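Local coordinates for protein hydrolase, haloacid dehalogenase-like family (Porphyromonas gingivalis, PDB 2I6X) that probably acts as a hydrolase of the haloacid dehalogenase-like family, although its substrate is not known, at residues K148-E153 with P177-T182; L171-G176 with H189-D194. One frame throughout, in Å; residues are numbered along the deposited sequence.

Contact 1: residues K148-E153 with P177-T182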
# COMPACT_ATOMS: atom_id res chain seq x y z
N LYS A 148 -11.66 1.50 5.47
CA LYS A 148 -11.42 2.91 5.17
C LYS A 148 -10.27 3.00 4.17
O LYS A 148 -9.54 2.01 3.98
CB LYS A 148 -11.07 3.74 6.42
CG LYS A 148 -11.96 3.59 7.64
CD LYS A 148 -11.38 4.34 8.81
CE LYS A 148 -12.47 4.69 9.83
NZ LYS A 148 -12.70 3.67 10.88
N TYR A 149 -10.08 4.15 3.55
CA TYR A 149 -9.09 4.27 2.48
C TYR A 149 -8.59 5.67 2.42
O TYR A 149 -9.32 6.61 2.64
CB TYR A 149 -9.65 3.82 1.10
CG TYR A 149 -10.94 4.52 0.68
CD1 TYR A 149 -12.20 4.09 1.17
CD2 TYR A 149 -10.91 5.62 -0.19
CE1 TYR A 149 -13.39 4.73 0.80
CE2 TYR A 149 -12.12 6.28 -0.55
CZ TYR A 149 -13.34 5.82 -0.05
OH TYR A 149 -14.53 6.45 -0.41
N LYS A 150 -7.32 5.80 2.11
CA LYS A 150 -6.73 7.08 1.76
C LYS A 150 -7.36 7.54 0.44
O LYS A 150 -7.68 6.71 -0.39
CB LYS A 150 -5.23 6.92 1.58
CG LYS A 150 -4.52 6.48 2.83
CD LYS A 150 -2.99 6.38 2.61
CE LYS A 150 -2.67 5.15 1.80
NZ LYS A 150 -1.23 5.09 1.49
N PRO A 151 -7.49 8.85 0.25
CA PRO A 151 -6.98 9.92 1.13
C PRO A 151 -7.93 10.46 2.21
O PRO A 151 -7.73 11.57 2.69
CB PRO A 151 -6.62 11.03 0.13
CG PRO A 151 -7.62 10.83 -1.03
CD PRO A 151 -8.15 9.40 -0.95
N ASN A 152 -8.95 9.71 2.60
CA ASN A 152 -9.85 10.20 3.64
C ASN A 152 -9.08 10.32 4.94
O ASN A 152 -8.17 9.53 5.21
CB ASN A 152 -11.02 9.24 3.84
CG ASN A 152 -11.89 9.13 2.62
OD1 ASN A 152 -12.14 10.12 1.95
ND2 ASN A 152 -12.35 7.91 2.31
N GLU A 153 -9.46 11.32 5.73
CA GLU A 153 -8.89 11.54 7.06
C GLU A 153 -9.22 10.42 8.04
O GLU A 153 -8.39 10.10 8.89
CB GLU A 153 -9.33 12.91 7.63
CG GLU A 153 -8.70 14.06 6.90
CD GLU A 153 -9.11 15.42 7.38
OE1 GLU A 153 -9.80 15.55 8.42
OE2 GLU A 153 -8.70 16.40 6.71
N PRO A 177 0.08 11.88 -4.28
CA PRO A 177 -0.13 13.30 -4.00
C PRO A 177 -1.31 13.59 -3.07
O PRO A 177 -1.17 14.41 -2.16
CB PRO A 177 -0.32 13.90 -5.39
CG PRO A 177 0.60 13.00 -6.28
CD PRO A 177 0.32 11.62 -5.73
N ALA A 178 -2.47 12.96 -3.30
CA ALA A 178 -3.67 13.19 -2.45
C ALA A 178 -3.46 12.67 -1.04
O ALA A 178 -3.90 13.26 -0.09
CB ALA A 178 -4.94 12.58 -3.08
N ASN A 179 -2.77 11.54 -0.91
CA ASN A 179 -2.41 10.97 0.40
C ASN A 179 -1.48 11.91 1.19
O ASN A 179 -1.73 12.18 2.38
CB ASN A 179 -1.75 9.59 0.19
CG ASN A 179 -2.69 8.56 -0.47
OD1 ASN A 179 -3.90 8.76 -0.57
ND2 ASN A 179 -2.12 7.43 -0.91
N VAL A 180 -0.42 12.39 0.53
CA VAL A 180 0.46 13.43 1.08
C VAL A 180 -0.25 14.71 1.50
O VAL A 180 -0.04 15.22 2.62
CB VAL A 180 1.61 13.75 0.07
CG1 VAL A 180 2.33 15.02 0.43
CG2 VAL A 180 2.56 12.60 -0.01
N ALA A 181 -1.10 15.24 0.63
CA ALA A 181 -1.91 16.43 0.97
C ALA A 181 -2.74 16.22 2.26
O ALA A 181 -2.83 17.11 3.09
CB ALA A 181 -2.82 16.82 -0.20
N THR A 182 -3.32 15.04 2.44
CA THR A 182 -4.10 14.77 3.65
C THR A 182 -3.20 14.68 4.88
O THR A 182 -3.57 15.17 5.95
CB THR A 182 -4.97 13.48 3.52
OG1 THR A 182 -5.95 13.68 2.49
CG2 THR A 182 -5.68 13.14 4.81
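K150 and N179 carry the tight part of this contact, their side chains crossing at about a right angle. The carboxamide oxygen OD1 of N179 sits 3.1 Å from CB of K150, while ND2 lies beside the far end of the lysine, 3.6 Å from CE. A turn about CG-CD (chi3 -75°) carries CE back alongside the amide. NZ and ND2 are both donors and do not bond to each other; each instead reaches D174 OD2, NZ in a salt bridge and ND2 in a hydrogen bond. NZ also donates to L110 O. A lysine is long enough to span from the loop to that carboxylate, and an asparagine offers it an N-H from the helix.

One turn further along the helix, T182 OG1 donates to P151 O at 2.8 Å, in the carbonyl plane and on a lone pair. OG1 lies beside the backbone N (chi1 -64°), turned to the P151 carbonyl; the methyl CG2 meets CG of E153 at 3.8 Å. The contact loosens toward solvent at E153, and at the exposed A178, whose CB touches CG of P151 at 3.8 Å. The small alanine lets the proline ring come up to the helix surface, where P151 CB lies 3.5 Å from A178 O.

The peptide between K150 and P151 is cis, and N152 N bonds to Y149 O, closing a type VIa turn that sets the proline ring against the helix and the lysine beside N179. The Lys-Pro loop leading into helix 153-163, its lysine turned to an aspartate beyond the sheet strand 170-173, is consistent with motif III of haloacid dehalogenase-like hydrolases.

Contact 2: residues L171-G176 with H189-D194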
# COMPACT_ATOMS: atom_id res chain seq x y z
N LEU A 171 7.06 11.00 10.28
CA LEU A 171 7.37 11.19 8.86
C LEU A 171 6.53 10.23 8.01
O LEU A 171 6.56 9.04 8.25
CB LEU A 171 8.87 11.01 8.62
CG LEU A 171 9.39 11.05 7.19
CD1 LEU A 171 9.11 12.41 6.54
CD2 LEU A 171 10.89 10.72 7.18
N PHE A 172 5.76 10.77 7.06
CA PHE A 172 4.83 9.98 6.22
C PHE A 172 5.37 9.91 4.80
O PHE A 172 5.59 10.95 4.17
CB PHE A 172 3.42 10.59 6.25
CG PHE A 172 2.40 9.91 5.32
CD1 PHE A 172 1.88 8.65 5.64
CD2 PHE A 172 1.94 10.54 4.16
CE1 PHE A 172 0.91 8.01 4.79
CE2 PHE A 172 0.99 9.94 3.32
CZ PHE A 172 0.47 8.66 3.63
N ILE A 173 5.64 8.69 4.31
CA ILE A 173 6.30 8.50 3.00
C ILE A 173 5.33 7.83 2.06
O ILE A 173 5.01 6.64 2.21
CB ILE A 173 7.65 7.75 3.14
CG1 ILE A 173 8.55 8.43 4.18
CG2 ILE A 173 8.37 7.59 1.76
CD1 ILE A 173 9.75 7.58 4.68
N ASP A 174 4.82 8.61 1.10
CA ASP A 174 3.76 8.12 0.19
C ASP A 174 3.94 8.81 -1.16
O ASP A 174 4.22 9.98 -1.20
CB ASP A 174 2.37 8.41 0.77
CG ASP A 174 1.24 7.57 0.12
OD1 ASP A 174 1.22 7.39 -1.11
OD2 ASP A 174 0.32 7.10 0.84
N ASP A 175 3.77 8.05 -2.24
CA ASP A 175 3.96 8.54 -3.60
C ASP A 175 2.67 9.13 -4.15
O ASP A 175 2.65 9.67 -5.25
CB ASP A 175 4.42 7.37 -4.52
CG ASP A 175 3.40 6.19 -4.56
OD1 ASP A 175 2.89 5.73 -3.48
OD2 ASP A 175 3.12 5.71 -5.68
N GLY A 176 1.59 8.99 -3.37
CA GLY A 176 0.28 9.52 -3.72
C GLY A 176 0.10 10.96 -3.30
O GLY A 176 -0.04 11.25 -2.10
N HIS A 189 4.89 15.41 8.94
CA HIS A 189 6.01 15.56 8.00
C HIS A 189 5.78 14.59 6.87
O HIS A 189 5.35 13.46 7.10
CB HIS A 189 7.35 15.29 8.68
CG HIS A 189 7.61 16.22 9.81
ND1 HIS A 189 8.10 17.50 9.61
CD2 HIS A 189 7.35 16.12 11.13
CE1 HIS A 189 8.17 18.12 10.78
NE2 HIS A 189 7.73 17.31 11.72
N THR A 190 5.99 15.05 5.64
CA THR A 190 5.74 14.18 4.49
C THR A 190 6.96 14.12 3.59
O THR A 190 7.81 15.02 3.60
CB THR A 190 4.48 14.57 3.64
OG1 THR A 190 4.64 15.89 3.11
CG2 THR A 190 3.17 14.48 4.46
N TYR A 191 7.05 13.02 2.85
CA TYR A 191 7.98 12.93 1.72
C TYR A 191 7.27 12.16 0.59
O TYR A 191 6.64 11.17 0.86
CB TYR A 191 9.30 12.27 2.10
CG TYR A 191 10.27 12.27 0.95
CD1 TYR A 191 11.08 13.38 0.70
CD2 TYR A 191 10.37 11.17 0.08
CE1 TYR A 191 11.95 13.40 -0.37
CE2 TYR A 191 11.22 11.18 -0.98
CZ TYR A 191 12.02 12.29 -1.21
OH TYR A 191 12.90 12.30 -2.27
N CYS A 192 7.35 12.67 -0.64
CA CYS A 192 6.62 12.10 -1.78
C CYS A 192 7.62 11.56 -2.80
O CYS A 192 8.06 12.28 -3.69
CB CYS A 192 5.67 13.11 -2.43
SG CYS A 192 4.44 12.34 -3.56
N PRO A 193 7.97 10.28 -2.67
CA PRO A 193 8.88 9.69 -3.65
C PRO A 193 8.13 9.39 -4.94
O PRO A 193 6.89 9.32 -4.95
CB PRO A 193 9.32 8.37 -2.98
CG PRO A 193 8.16 8.01 -2.07
CD PRO A 193 7.51 9.31 -1.65
N ASP A 194 8.87 9.24 -6.02
CA ASP A 194 8.33 8.60 -7.22
C ASP A 194 8.24 7.07 -7.06
O ASP A 194 9.03 6.44 -6.35
CB ASP A 194 9.19 8.93 -8.46
CG ASP A 194 9.01 10.37 -8.93
OD1 ASP A 194 7.90 10.95 -8.74
OD2 ASP A 194 9.98 10.92 -9.50
O HOH W 1 5.11 10.43 -6.57
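A parallel beta-alpha-beta unit of the HAD Rossmann-like fold brings L171, F172 and I173 alongside H189, T190 and Y191, the second strand being the sheet edge in this chain. F172 turns both its N-H and its C=O to the neighbouring strand: its N donates to H189 O at 2.7 Å and its O accepts from Y191 N at 2.9 Å. D174 N then reaches Y191 O at 3.2 Å, nearly along the C=O axis.

Branched and aromatic side chains suit the two faces of the sheet, each covered by a helix. L171, I173 and Y191 lie on one, against helix 200-207, and I173 CG2 meets P193 CG at 3.9 Å. F172 and T190 occupy the other, against helix 177-185; CG2 of T190 comes to the edge of the F172 ring, 4.1 Å from CD2.

Beyond the strands lies the Asp-Asp pair that probably corresponds to HAD motif IV. D174 OD1 accepts from G176 N at 2.8 Å, an Asx turn leading into the helix. CB of D175 comes within 3.2 Å of P193 O. A water donates to both D175 O and P193 O, the latter at 2.7 Å.

Overall arrangement
The two contacts lie side by side, their centres 11 Å apart, each about 12 Å from the chain's centre. Their segments alternate in sequence: the loop 148-153, the strand end 171-176, the helix start 177-182, then the edge strand and its extension 189-194. Helix 177-185 is shared, since it connects the strands of contact 2 and offers its first turns to contact 1. V180 packs between them, CG2 lying 3.3 Å from D174 O and CG1 3.6 Å from T190 OG1. D174 is a second link, the polar one, joining the loop and strand end that probably correspond to motifs III and IV near D11, consistent with the family's active-site region at the C-terminal ends of the strands.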